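Local atomic coordinates of diaminopimelate decarboxylase (Phaeodactylum tricornutum, PDB entry 7JPJ), a protein that probably catalyses the pyridoxal-phosphate-dependent decarboxylation of diaminopimelate in lysine biosynthesis, working as a dimer seen here with D-lysine bound. Residues A19-A24 with A290-V295; H307-L312 with E371-Q376; T317-P322 with A327-T332; S323-V328 with S397-K402; V351-C356 with G360-P365. All coordinates share one frame; numbering follows the deposited sequence.

Contact 1 of 5, residues A19-A24 with A290-V295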
# COMPACT_ATOMS: atom_id res chain seq x y z
N ALA A 19 5.26 13.19 25.18
CA ALA A 19 4.51 14.42 24.93
C ALA A 19 3.69 14.32 23.65
O ALA A 19 2.56 14.82 23.58
CB ALA A 19 5.46 15.61 24.87
N CYS A 20 4.24 13.67 22.62
CA CYS A 20 3.50 13.47 21.38
C CYS A 20 2.33 12.52 21.57
O CYS A 20 1.23 12.77 21.07
CB CYS A 20 4.43 12.94 20.29
SG CYS A 20 5.81 14.00 19.89
N ILE A 21 2.56 11.42 22.30
CA ILE A 21 1.51 10.43 22.50
C ILE A 21 0.32 11.04 23.23
O ILE A 21 -0.84 10.78 22.88
CB ILE A 21 2.07 9.21 23.26
CG1 ILE A 21 3.23 8.59 22.49
CG2 ILE A 21 0.98 8.18 23.49
CD1 ILE A 21 3.86 7.40 23.17
N ASP A 22 0.59 11.87 24.24
CA ASP A 22 -0.49 12.56 24.94
C ASP A 22 -1.26 13.50 24.02
O ASP A 22 -2.48 13.62 24.11
CB ASP A 22 0.07 13.32 26.14
CG ASP A 22 0.71 12.39 27.17
OD1 ASP A 22 1.04 11.24 26.82
OD2 ASP A 22 0.93 12.84 28.31
N ALA A 23 -0.55 14.18 23.11
CA ALA A 23 -1.21 15.12 22.21
C ALA A 23 -2.07 14.40 21.17
O ALA A 23 -3.05 14.97 20.68
CB ALA A 23 -0.18 16.01 21.51
N ALA A 24 -1.72 13.16 20.83
CA ALA A 24 -2.45 12.40 19.83
C ALA A 24 -3.42 11.40 20.43
O ALA A 24 -4.12 10.71 19.68
CB ALA A 24 -1.46 11.67 18.91
N ALA A 290 8.61 10.68 11.83
CA ALA A 290 8.90 9.45 12.54
C ALA A 290 7.61 8.80 12.99
O ALA A 290 6.70 9.47 13.49
CB ALA A 290 9.81 9.70 13.76
N LEU A 291 7.53 7.48 12.82
CA LEU A 291 6.41 6.70 13.34
C LEU A 291 6.67 6.35 14.80
O LEU A 291 7.73 5.83 15.14
CB LEU A 291 6.21 5.43 12.51
CG LEU A 291 5.19 4.43 13.06
CD1 LEU A 291 3.77 4.96 12.92
CD2 LEU A 291 5.33 3.08 12.38
N VAL A 292 5.70 6.65 15.65
CA VAL A 292 5.80 6.41 17.09
C VAL A 292 4.73 5.40 17.46
O VAL A 292 3.53 5.68 17.37
CB VAL A 292 5.63 7.71 17.90
CG1 VAL A 292 5.87 7.45 19.37
CG2 VAL A 292 6.58 8.77 17.38
N SER A 293 5.15 4.21 17.89
CA SER A 293 4.25 3.13 18.26
C SER A 293 4.68 2.52 19.58
O SER A 293 5.75 2.84 20.12
CB SER A 293 4.20 2.05 17.17
OG SER A 293 5.43 1.35 17.10
N LYS A 294 3.84 1.64 20.11
CA LYS A 294 4.11 0.94 21.35
C LYS A 294 4.25 -0.55 21.09
O LYS A 294 3.63 -1.11 20.17
CB LYS A 294 3.01 1.19 22.39
CG LYS A 294 3.38 2.24 23.43
CD LYS A 294 2.22 2.58 24.36
CE LYS A 294 2.07 4.09 24.54
NZ LYS A 294 2.74 4.58 25.79
N VAL A 295 5.09 -1.20 21.90
CA VAL A 295 5.26 -2.65 21.86
C VAL A 295 4.09 -3.25 22.65
O VAL A 295 4.09 -3.23 23.89
CB VAL A 295 6.61 -3.08 22.42
CG1 VAL A 295 6.82 -4.58 22.21
CG2 VAL A 295 7.73 -2.29 21.77
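Ile21 meets Val292 and Lys294 through its longer branch: CG1 lies anti to the carbonyl carbon (chi1 -58°) and CD1 continues in an extended line (chi2 179°), which directs CD1 to the end of Lys294 while CG1 faces Val292. Lys294 reaches it by bending late in its chain, at chi3 (-134°) and again at chi4. The end of the lysine, CE and NZ alike, lies beside the isoleucine methyl, Ile21 CD1 being 4.0 Å from Lys294 CE and 4.0 Å from Lys294 NZ. The evidence for a purely apolar contact with Val292 is one close pair, Ile21 CG1 to Val292 CG1 at 4.2 Å. The lysine ammonium forms no ion pair with the helix, since Lys294 NZ stays 7.0 Å from Asp22 OD1. The nearest CA atoms, those of Ile21 and Val292, are 8.0 Å apart, so side chains alone make the contact. Helix 14-24 thus packs on the face of the mixed sheet of the beta domain, over strand 289-300 and its neighbours 29-33 and 386-390, where Leu29 of strand 29-33 and Ile386 of strand 386-390 also touch Ile21 and Val292.

Contact 2 of 5, residues H307-L312 with E371-Q376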
# COMPACT_ATOMS: atom_id res chain seq x y z
N HIS A 307 13.38 -16.87 16.67
CA HIS A 307 13.53 -15.43 16.83
C HIS A 307 12.76 -14.98 18.06
O HIS A 307 11.94 -15.71 18.62
CB HIS A 307 13.03 -14.67 15.59
CG HIS A 307 13.80 -14.98 14.35
ND1 HIS A 307 13.67 -16.17 13.66
CD2 HIS A 307 14.70 -14.25 13.65
CE1 HIS A 307 14.47 -16.16 12.61
NE2 HIS A 307 15.10 -15.01 12.58
N THR A 308 13.04 -13.74 18.47
CA THR A 308 12.21 -13.01 19.41
C THR A 308 11.50 -11.90 18.64
O THR A 308 12.14 -11.12 17.94
CB THR A 308 13.05 -12.42 20.55
OG1 THR A 308 13.41 -13.47 21.46
CG2 THR A 308 12.26 -11.36 21.30
N PHE A 309 10.17 -11.86 18.76
CA PHE A 309 9.34 -10.97 17.96
C PHE A 309 8.77 -9.86 18.83
O PHE A 309 8.19 -10.13 19.89
CB PHE A 309 8.20 -11.73 17.29
CG PHE A 309 8.65 -12.78 16.31
CD1 PHE A 309 9.01 -14.04 16.75
CD2 PHE A 309 8.71 -12.50 14.96
CE1 PHE A 309 9.42 -15.01 15.84
CE2 PHE A 309 9.12 -13.47 14.05
CZ PHE A 309 9.48 -14.72 14.50
N LEU A 310 8.95 -8.62 18.39
CA LEU A 310 8.28 -7.46 18.97
C LEU A 310 7.09 -7.10 18.09
O LEU A 310 7.27 -6.75 16.92
CB LEU A 310 9.23 -6.27 19.10
CG LEU A 310 10.39 -6.36 20.08
CD1 LEU A 310 11.07 -5.01 20.18
CD2 LEU A 310 9.92 -6.82 21.45
N LYS A 311 5.88 -7.19 18.65
CA LYS A 311 4.66 -6.89 17.92
C LYS A 311 4.18 -5.49 18.31
O LYS A 311 3.96 -5.21 19.49
CB LYS A 311 3.58 -7.93 18.21
CG LYS A 311 4.07 -9.37 18.16
CD LYS A 311 3.06 -10.33 18.76
CE LYS A 311 2.36 -11.14 17.69
NZ LYS A 311 1.35 -12.08 18.27
N LEU A 312 4.03 -4.62 17.31
CA LEU A 312 3.60 -3.25 17.53
C LEU A 312 2.09 -3.12 17.38
O LEU A 312 1.39 -4.07 17.01
CB LEU A 312 4.30 -2.31 16.55
CG LEU A 312 5.81 -2.45 16.35
CD1 LEU A 312 6.24 -1.60 15.16
CD2 LEU A 312 6.57 -2.06 17.60
N GLU A 371 10.69 -10.28 1.79
CA GLU A 371 10.21 -11.60 2.19
C GLU A 371 11.12 -12.29 3.19
O GLU A 371 10.76 -13.37 3.68
CB GLU A 371 10.04 -12.49 0.95
CG GLU A 371 8.88 -12.08 0.06
CD GLU A 371 8.27 -13.26 -0.68
OE1 GLU A 371 9.03 -14.16 -1.10
OE2 GLU A 371 7.03 -13.28 -0.84
N GLN A 372 12.27 -11.71 3.51
CA GLN A 372 13.22 -12.32 4.42
C GLN A 372 13.28 -11.55 5.74
O GLN A 372 13.00 -10.35 5.79
CB GLN A 372 14.62 -12.38 3.79
CG GLN A 372 14.99 -13.73 3.20
CD GLN A 372 14.35 -13.97 1.84
OE1 GLN A 372 13.66 -13.10 1.30
NE2 GLN A 372 14.57 -15.15 1.28
N LEU A 373 13.63 -12.27 6.80
CA LEU A 373 13.71 -11.69 8.14
C LEU A 373 15.11 -11.17 8.42
O LEU A 373 16.11 -11.71 7.93
CB LEU A 373 13.34 -12.73 9.20
CG LEU A 373 11.87 -12.90 9.59
CD1 LEU A 373 11.09 -13.65 8.52
CD2 LEU A 373 11.76 -13.62 10.93
N ALA A 374 15.18 -10.12 9.24
CA ALA A 374 16.44 -9.57 9.70
C ALA A 374 16.24 -9.04 11.12
O ALA A 374 15.17 -8.53 11.45
CB ALA A 374 16.94 -8.45 8.78
N GLU A 375 17.27 -9.19 11.95
CA GLU A 375 17.23 -8.76 13.33
C GLU A 375 18.06 -7.50 13.52
O GLU A 375 19.15 -7.37 12.95
CB GLU A 375 17.75 -9.85 14.27
CG GLU A 375 16.97 -11.15 14.24
CD GLU A 375 17.49 -12.15 15.25
OE1 GLU A 375 18.44 -11.81 15.99
OE2 GLU A 375 16.95 -13.27 15.31
N GLN A 376 17.55 -6.57 14.33
CA GLN A 376 18.28 -5.38 14.72
C GLN A 376 18.58 -5.43 16.21
O GLN A 376 17.73 -5.85 17.01
CB GLN A 376 17.50 -4.11 14.38
CG GLN A 376 17.13 -3.97 12.91
CD GLN A 376 16.69 -2.56 12.55
OE1 GLN A 376 16.91 -1.61 13.30
NE2 GLN A 376 16.05 -2.42 11.39
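His307 and Leu373 form a CH-pi contact between the residue leading into strand 308-312 and the start of strand 373-379, two strands of the mixed sheet that are not direct neighbours: strand 347-353 runs between them, and only side chains bridge the gap. The CA atoms of His307 and Glu375, the nearest pair, are 8.4 Å apart. His307 CG lies anti to the carbonyl carbon (chi1 -63°), which turns the ring to Leu373. Leu373 CD2 sits over the face of the imidazole, 3.9 Å from the centroid of the His307 ring and only 7° off its normal. The same methyl also touches a second ring, with Phe309 CE2 at 4.1 Å from Leu373 CD2, the two side chains crossing at about a right angle. Glu375 extends its chain fully and brings OE2 obliquely toward His307 CD2, the carboxylate and ring planes 76° apart, with no hydrogen bond between them. His307 ND1 makes a weak hydrogen bond with Asn305 O. Without the imidazole, as with an alanine here, Leu373 CD2 would probably lose its aromatic platform and a gap open beside the Glu375 carboxylate. Pro170, Ser171 and Ser163 of the second subunit pack on His307, Phe309 and Leu373 respectively, which places this cluster at the dimer interface of the beta domain in a fold-type III decarboxylase.

Contact 3 of 5, residues T317-P322 with A327-T332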
# COMPACT_ATOMS: atom_id res chain seq x y z
N THR A 317 -0.09 -0.60 7.52
CA THR A 317 -1.12 0.44 7.52
C THR A 317 -0.53 1.83 7.70
O THR A 317 -1.19 2.82 7.33
CB THR A 317 -2.12 0.17 8.65
OG1 THR A 317 -1.40 -0.19 9.84
CG2 THR A 317 -3.07 -0.94 8.28
N ASP A 318 0.67 1.94 8.24
CA ASP A 318 1.28 3.23 8.53
C ASP A 318 2.62 3.44 7.84
O ASP A 318 2.92 4.56 7.41
CB ASP A 318 1.45 3.39 10.05
CG ASP A 318 0.23 2.89 10.81
OD1 ASP A 318 -0.80 3.60 10.81
OD2 ASP A 318 0.30 1.79 11.38
N VAL A 319 3.44 2.40 7.73
CA VAL A 319 4.71 2.47 7.01
C VAL A 319 4.78 1.24 6.11
O VAL A 319 4.97 0.11 6.60
CB VAL A 319 5.92 2.54 7.94
CG1 VAL A 319 7.20 2.61 7.14
CG2 VAL A 319 5.81 3.74 8.87
N LEU A 320 4.63 1.44 4.80
CA LEU A 320 4.60 0.36 3.83
C LEU A 320 5.95 0.09 3.18
O LEU A 320 6.16 -1.00 2.65
CB LEU A 320 3.56 0.66 2.74
CG LEU A 320 3.42 -0.31 1.57
CD1 LEU A 320 2.79 -1.62 2.02
CD2 LEU A 320 2.63 0.32 0.44
N ARG A 321 6.88 1.05 3.25
CA ARG A 321 8.16 0.90 2.56
C ARG A 321 8.93 -0.37 2.94
O ARG A 321 9.60 -0.93 2.06
CB ARG A 321 9.01 2.15 2.78
CG ARG A 321 8.35 3.43 2.27
CD ARG A 321 9.34 4.57 2.07
NE ARG A 321 10.66 4.28 2.64
CZ ARG A 321 11.78 4.16 1.94
NH1 ARG A 321 11.76 4.30 0.62
NH2 ARG A 321 12.92 3.90 2.55
N PRO A 322 8.90 -0.85 4.19
CA PRO A 322 9.53 -2.16 4.46
C PRO A 322 8.92 -3.30 3.66
O PRO A 322 9.66 -4.13 3.12
CB PRO A 322 9.33 -2.34 5.97
CG PRO A 322 9.26 -0.97 6.50
CD PRO A 322 8.55 -0.16 5.45
N ALA A 327 12.90 -1.84 2.51
CA ALA A 327 13.67 -0.71 2.99
C ALA A 327 13.86 -0.79 4.50
O ALA A 327 12.91 -1.04 5.24
CB ALA A 327 12.97 0.60 2.63
N VAL A 328 15.10 -0.59 4.94
CA VAL A 328 15.42 -0.55 6.36
C VAL A 328 15.23 0.88 6.85
O VAL A 328 15.65 1.84 6.19
CB VAL A 328 16.86 -1.04 6.61
CG1 VAL A 328 17.13 -1.17 8.10
CG2 VAL A 328 17.09 -2.36 5.90
N HIS A 329 14.59 1.02 8.01
CA HIS A 329 14.43 2.30 8.68
C HIS A 329 15.16 2.29 10.02
O HIS A 329 15.26 1.24 10.66
CB HIS A 329 12.95 2.63 8.93
CG HIS A 329 12.19 2.96 7.68
ND1 HIS A 329 11.44 4.10 7.55
CD2 HIS A 329 12.05 2.28 6.51
CE1 HIS A 329 10.88 4.13 6.35
NE2 HIS A 329 11.24 3.03 5.70
N PRO A 330 15.69 3.43 10.45
CA PRO A 330 16.32 3.49 11.78
C PRO A 330 15.27 3.30 12.87
O PRO A 330 14.21 3.92 12.85
CB PRO A 330 16.93 4.90 11.83
CG PRO A 330 16.86 5.43 10.43
CD PRO A 330 15.72 4.73 9.76
N ILE A 331 15.58 2.43 13.83
CA ILE A 331 14.63 2.03 14.86
C ILE A 331 15.27 2.23 16.23
O ILE A 331 16.37 1.72 16.49
CB ILE A 331 14.18 0.57 14.68
CG1 ILE A 331 13.45 0.42 13.34
CG2 ILE A 331 13.30 0.14 15.84
CD1 ILE A 331 13.31 -1.01 12.89
N THR A 332 14.59 2.97 17.10
CA THR A 332 15.03 3.19 18.47
C THR A 332 13.88 2.85 19.41
O THR A 332 12.73 3.21 19.15
CB THR A 332 15.47 4.64 18.69
OG1 THR A 332 16.64 4.91 17.90
CG2 THR A 332 15.79 4.89 20.15
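Arg321 and His329 carry the polar part of this contact, through a weak hydrogen bond from Arg321 NE to His329 NE2 of 3.4 Å with an N-H...acceptor angle of 156°. The guanidinium and imidazole planes stand 56° apart, and the arginine nitrogen arrives at the edge of the ring. A bend at chi3 of Arg321 (-11°) turns the end of the chain to allow this. A second weak bond joins the backbones, Ala327 N to Arg321 O at 3.5 Å, where the chain returns after the short helix. Nonpolar contacts surround these. The methyl of Ala327 lies over one face of the guanidinium, with Ala327 CB 3.8 Å from Arg321 CZ. Val319 CG1 approaches His329 CE1 at 4.1 Å, while Pro322 CD touches the same imidazole from the helix, 4.2 Å from His329 NE2. Arg321 belongs to the D-lysine pocket, its side chain about 4 Å from the ligand, and Arg243 of that pocket lies close by. His329 ND1 donates to Asp390 O, consistent with NE2 being the acceptor for Arg321 NE. That bond being weak, ring edge and methyl would at most help to hold the guanidinium beside the ligand, as a probable second shell.

Contact 4 of 5, residues S323-V328 with S397-K402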
# COMPACT_ATOMS: atom_id res chain seq x y z
N SER A 323 7.59 -3.37 3.58
CA SER A 323 6.95 -4.44 2.82
C SER A 323 7.10 -4.24 1.32
O SER A 323 7.21 -5.22 0.57
CB SER A 323 5.47 -4.55 3.18
OG SER A 323 5.28 -4.90 4.54
N LEU A 324 7.10 -2.99 0.85
CA LEU A 324 7.03 -2.74 -0.58
C LEU A 324 8.40 -2.83 -1.25
O LEU A 324 8.51 -3.30 -2.38
CB LEU A 324 6.40 -1.37 -0.84
CG LEU A 324 6.07 -1.05 -2.30
CD1 LEU A 324 5.25 -2.17 -2.93
CD2 LEU A 324 5.32 0.27 -2.39
N TYR A 325 9.45 -2.38 -0.56
CA TYR A 325 10.79 -2.36 -1.14
C TYR A 325 11.82 -3.16 -0.37
O TYR A 325 12.89 -3.43 -0.91
CB TYR A 325 11.30 -0.91 -1.25
CG TYR A 325 10.31 0.07 -1.85
CD1 TYR A 325 9.80 -0.12 -3.13
CD2 TYR A 325 9.89 1.18 -1.13
CE1 TYR A 325 8.90 0.77 -3.68
CE2 TYR A 325 8.99 2.08 -1.67
CZ TYR A 325 8.49 1.87 -2.95
OH TYR A 325 7.60 2.75 -3.50
N GLY A 326 11.52 -3.57 0.87
CA GLY A 326 12.56 -4.11 1.72
C GLY A 326 13.44 -3.03 2.30
O GLY A 326 14.63 -3.27 2.54
N ALA A 327 12.90 -1.84 2.51
CA ALA A 327 13.67 -0.71 2.99
C ALA A 327 13.86 -0.79 4.50
O ALA A 327 12.91 -1.04 5.24
CB ALA A 327 12.97 0.60 2.63
N VAL A 328 15.10 -0.59 4.94
CA VAL A 328 15.42 -0.55 6.36
C VAL A 328 15.23 0.88 6.85
O VAL A 328 15.65 1.84 6.19
CB VAL A 328 16.86 -1.04 6.61
CG1 VAL A 328 17.13 -1.17 8.10
CG2 VAL A 328 17.09 -2.36 5.90
N SER A 397 2.89 8.28 5.55
CA SER A 397 1.53 8.77 5.71
C SER A 397 0.87 9.01 4.35
O SER A 397 -0.32 8.71 4.17
CB SER A 397 1.52 10.06 6.53
OG SER A 397 0.21 10.58 6.64
N GLY A 398 1.63 9.51 3.38
CA GLY A 398 1.09 9.77 2.06
C GLY A 398 1.02 8.57 1.14
O GLY A 398 0.49 8.69 0.03
N MET A 399 1.54 7.41 1.56
CA MET A 399 1.48 6.21 0.74
C MET A 399 1.58 4.96 1.60
O MET A 399 2.67 4.40 1.79
CB MET A 399 2.60 6.23 -0.32
CG MET A 399 2.73 4.95 -1.12
SD MET A 399 4.38 4.74 -1.83
CE MET A 399 5.06 3.52 -0.71
N SER A 400 0.45 4.52 2.14
CA SER A 400 0.40 3.33 2.97
C SER A 400 -0.94 2.65 2.73
O SER A 400 -1.82 3.18 2.05
CB SER A 400 0.58 3.66 4.46
OG SER A 400 -0.46 4.50 4.93
N THR A 401 -1.09 1.46 3.31
CA THR A 401 -2.35 0.72 3.22
C THR A 401 -3.21 1.00 4.45
O THR A 401 -3.50 0.11 5.25
CB THR A 401 -2.08 -0.77 3.04
OG1 THR A 401 -1.24 -1.24 4.10
CG2 THR A 401 -1.39 -1.02 1.71
N LYS A 402 -3.61 2.26 4.58
CA LYS A 402 -4.50 2.66 5.66
C LYS A 402 -5.82 1.89 5.57
O LYS A 402 -6.28 1.53 4.48
CB LYS A 402 -4.76 4.16 5.60
CG LYS A 402 -5.57 4.61 4.39
CD LYS A 402 -5.78 6.11 4.37
CE LYS A 402 -4.62 6.81 3.70
NZ LYS A 402 -4.88 8.26 3.49
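Leu324 and Tyr325, from helix 321-325, meet Met399 across a wide backbone gap, the nearest CA atoms being those of Leu324 and Ser400 at 9.7 Å. Only the long side chains span it. Met399 points CG away from its own backbone N (chi1 173°) and bends at chi3 (103°), which presents its terminal methyl to both partners. Leu324 CD2 is 3.7 Å from Met399 CE, the two chains crossing at about a right angle. Tyr325 and Met399 approach from opposite directions, the tyrosine bringing its hydroxyl end: Tyr325 OH lies 3.9 Å from Met399 CE and 4.1 Å from Met399 SD. The tyrosine ring is supported by its own neighbour, with Leu324 CG 3.6 Å above one face and displaced toward the rim. Just beyond, Gly326 has a positive phi (77°), where a side chain would press on Tyr325 O. Leu324 packs on Leu324 and Met399 on Tyr404 of the second subunit, at the dimer interface, while the side chain of Tyr325 is about 4 Å from bound D-lysine. Chemically this is a van der Waals contact: a thioether methyl fits against leucine and phenol without directional bonds, joining a pocket-side helix to the loop after strand 386-390.

Contact 5 of 5, residues V351-C356 with G360-P365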
# COMPACT_ATOMS: atom_id res chain seq x y z
N VAL A 351 13.11 -9.27 16.10
CA VAL A 351 12.42 -9.00 14.84
C VAL A 351 11.17 -8.21 15.18
O VAL A 351 10.48 -8.51 16.16
CB VAL A 351 12.07 -10.30 14.10
CG1 VAL A 351 11.17 -10.02 12.91
CG2 VAL A 351 13.33 -11.02 13.65
N VAL A 352 10.88 -7.18 14.38
CA VAL A 352 9.75 -6.29 14.62
C VAL A 352 8.67 -6.60 13.58
O VAL A 352 8.93 -6.55 12.37
CB VAL A 352 10.17 -4.81 14.56
CG1 VAL A 352 9.00 -3.92 14.94
CG2 VAL A 352 11.36 -4.57 15.48
N VAL A 353 7.47 -6.90 14.06
CA VAL A 353 6.35 -7.22 13.18
C VAL A 353 5.21 -6.24 13.43
O VAL A 353 5.12 -5.60 14.49
CB VAL A 353 5.85 -8.67 13.37
CG1 VAL A 353 6.98 -9.67 13.10
CG2 VAL A 353 5.26 -8.87 14.76
N GLY A 354 4.33 -6.13 12.44
CA GLY A 354 3.19 -5.24 12.53
C GLY A 354 1.94 -5.92 13.06
O GLY A 354 1.88 -7.14 13.23
N HIS A 355 0.92 -5.10 13.32
CA HIS A 355 -0.32 -5.58 13.92
C HIS A 355 -1.30 -6.16 12.91
O HIS A 355 -2.34 -6.68 13.33
CB HIS A 355 -0.99 -4.44 14.71
CG HIS A 355 -1.37 -3.26 13.87
ND1 HIS A 355 -2.12 -2.21 14.36
CD2 HIS A 355 -1.10 -2.96 12.57
CE1 HIS A 355 -2.29 -1.31 13.40
NE2 HIS A 355 -1.69 -1.74 12.31
N CYS A 356 -1.01 -6.10 11.62
CA CYS A 356 -1.92 -6.65 10.62
C CYS A 356 -1.80 -8.17 10.58
O CYS A 356 -0.70 -8.73 10.67
CB CYS A 356 -1.63 -6.08 9.24
SG CYS A 356 -1.85 -4.30 9.11
N GLY A 360 3.28 -10.87 5.55
CA GLY A 360 4.22 -9.89 5.03
C GLY A 360 4.37 -8.62 5.85
O GLY A 360 5.21 -7.79 5.51
N ASP A 361 3.59 -8.46 6.92
CA ASP A 361 3.64 -7.24 7.73
C ASP A 361 4.88 -7.26 8.63
O ASP A 361 4.82 -7.37 9.85
CB ASP A 361 2.37 -7.08 8.55
CG ASP A 361 2.23 -5.68 9.14
OD1 ASP A 361 3.07 -4.81 8.80
OD2 ASP A 361 1.30 -5.46 9.94
N LEU A 362 6.03 -7.13 7.98
CA LEU A 362 7.33 -7.19 8.64
C LEU A 362 7.96 -5.81 8.65
O LEU A 362 7.95 -5.11 7.63
CB LEU A 362 8.23 -8.20 7.93
CG LEU A 362 9.69 -8.33 8.36
CD1 LEU A 362 9.78 -8.61 9.84
CD2 LEU A 362 10.35 -9.44 7.56
N MET A 363 8.48 -5.40 9.81
CA MET A 363 9.07 -4.08 9.97
C MET A 363 10.60 -4.09 9.95
O MET A 363 11.20 -3.01 9.86
CB MET A 363 8.58 -3.43 11.27
CG MET A 363 7.11 -3.05 11.25
SD MET A 363 6.69 -2.00 9.85
CE MET A 363 5.99 -0.57 10.67
N THR A 364 11.23 -5.26 10.05
CA THR A 364 12.69 -5.38 10.00
C THR A 364 13.06 -6.42 8.95
O THR A 364 13.44 -7.55 9.29
CB THR A 364 13.26 -5.76 11.36
OG1 THR A 364 12.53 -6.88 11.89
CG2 THR A 364 13.18 -4.60 12.32
N PRO A 365 12.97 -6.08 7.67
CA PRO A 365 13.30 -7.05 6.62
C PRO A 365 14.78 -7.01 6.25
O PRO A 365 15.53 -6.09 6.59
CB PRO A 365 12.44 -6.57 5.44
CG PRO A 365 12.40 -5.09 5.61
CD PRO A 365 12.45 -4.82 7.11
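Asp361 grips the turn after strand 347-353 in the tight half of this contact. Its OD2 accepts from Cys356 N at 2.9 Å, the donor nearly on the carboxylate C-O axis, and its carbonyl O takes Gly354 N, also at 2.9 Å. Gly354 makes room for this: a beta carbon there would clash with Asp361 OD2. Beyond lies a single antiparallel bridge, Val353 with Leu362 as a non-hydrogen-bonded pair, flanked by Met363 N to Val352 O at 2.8 Å. Thr364 OG1, between its backbone N and carbonyl carbon (chi1 49°), accepts Val352 N at 3.0 Å in a nearly straight bond. Val353, though buried, is the looser part: its CB points away and its CG1 stays 4.4 Å from Leu362 CD1, a methyl that packs closer, at 3.7 Å, on Val351 CG1. Since Asp361 OD1 also bonds Met316 N, an alanine here would probably leave the Cys356 and Met316 amides without acceptors and free the turn preceding Cys357, the predicted proton donor. Strand 308-312 pairs with the other edge of 347-353, through Val351 and Val353, while Thr364 OG1 reaches Ala374 O of strand 373-379, so the segment 360-365 lies beside 347-353 on the side of 373-379.

How the contacts relate
Contacts 2 and 5 lie on adjoining strands, centres about 7 Å apart, where Leu310 N probably hydrogen-bonds Val351 O at 2.7 Å. Contacts 3 and 4 share helix 321-325, centres also about 7 Å apart, and approach bound D-lysine through the side chains of Arg321 and Tyr325, each about 4 Å away. Contact 5 joins this group where Thr317 OG1 probably bonds His355 NE2 at 2.9 Å and Ser323 OG meets Gly360 O at 3.1 Å. Contact 1, remote from the pocket, touches contact 3 (Leu291 CD2 to Val319 CG2, 3.6 Å). Met399 of contact 4 comes nearer Lys60, the predicted cofactor lysine, unmodified here: about 8 Å between side chains, against about 11 Å for Arg321.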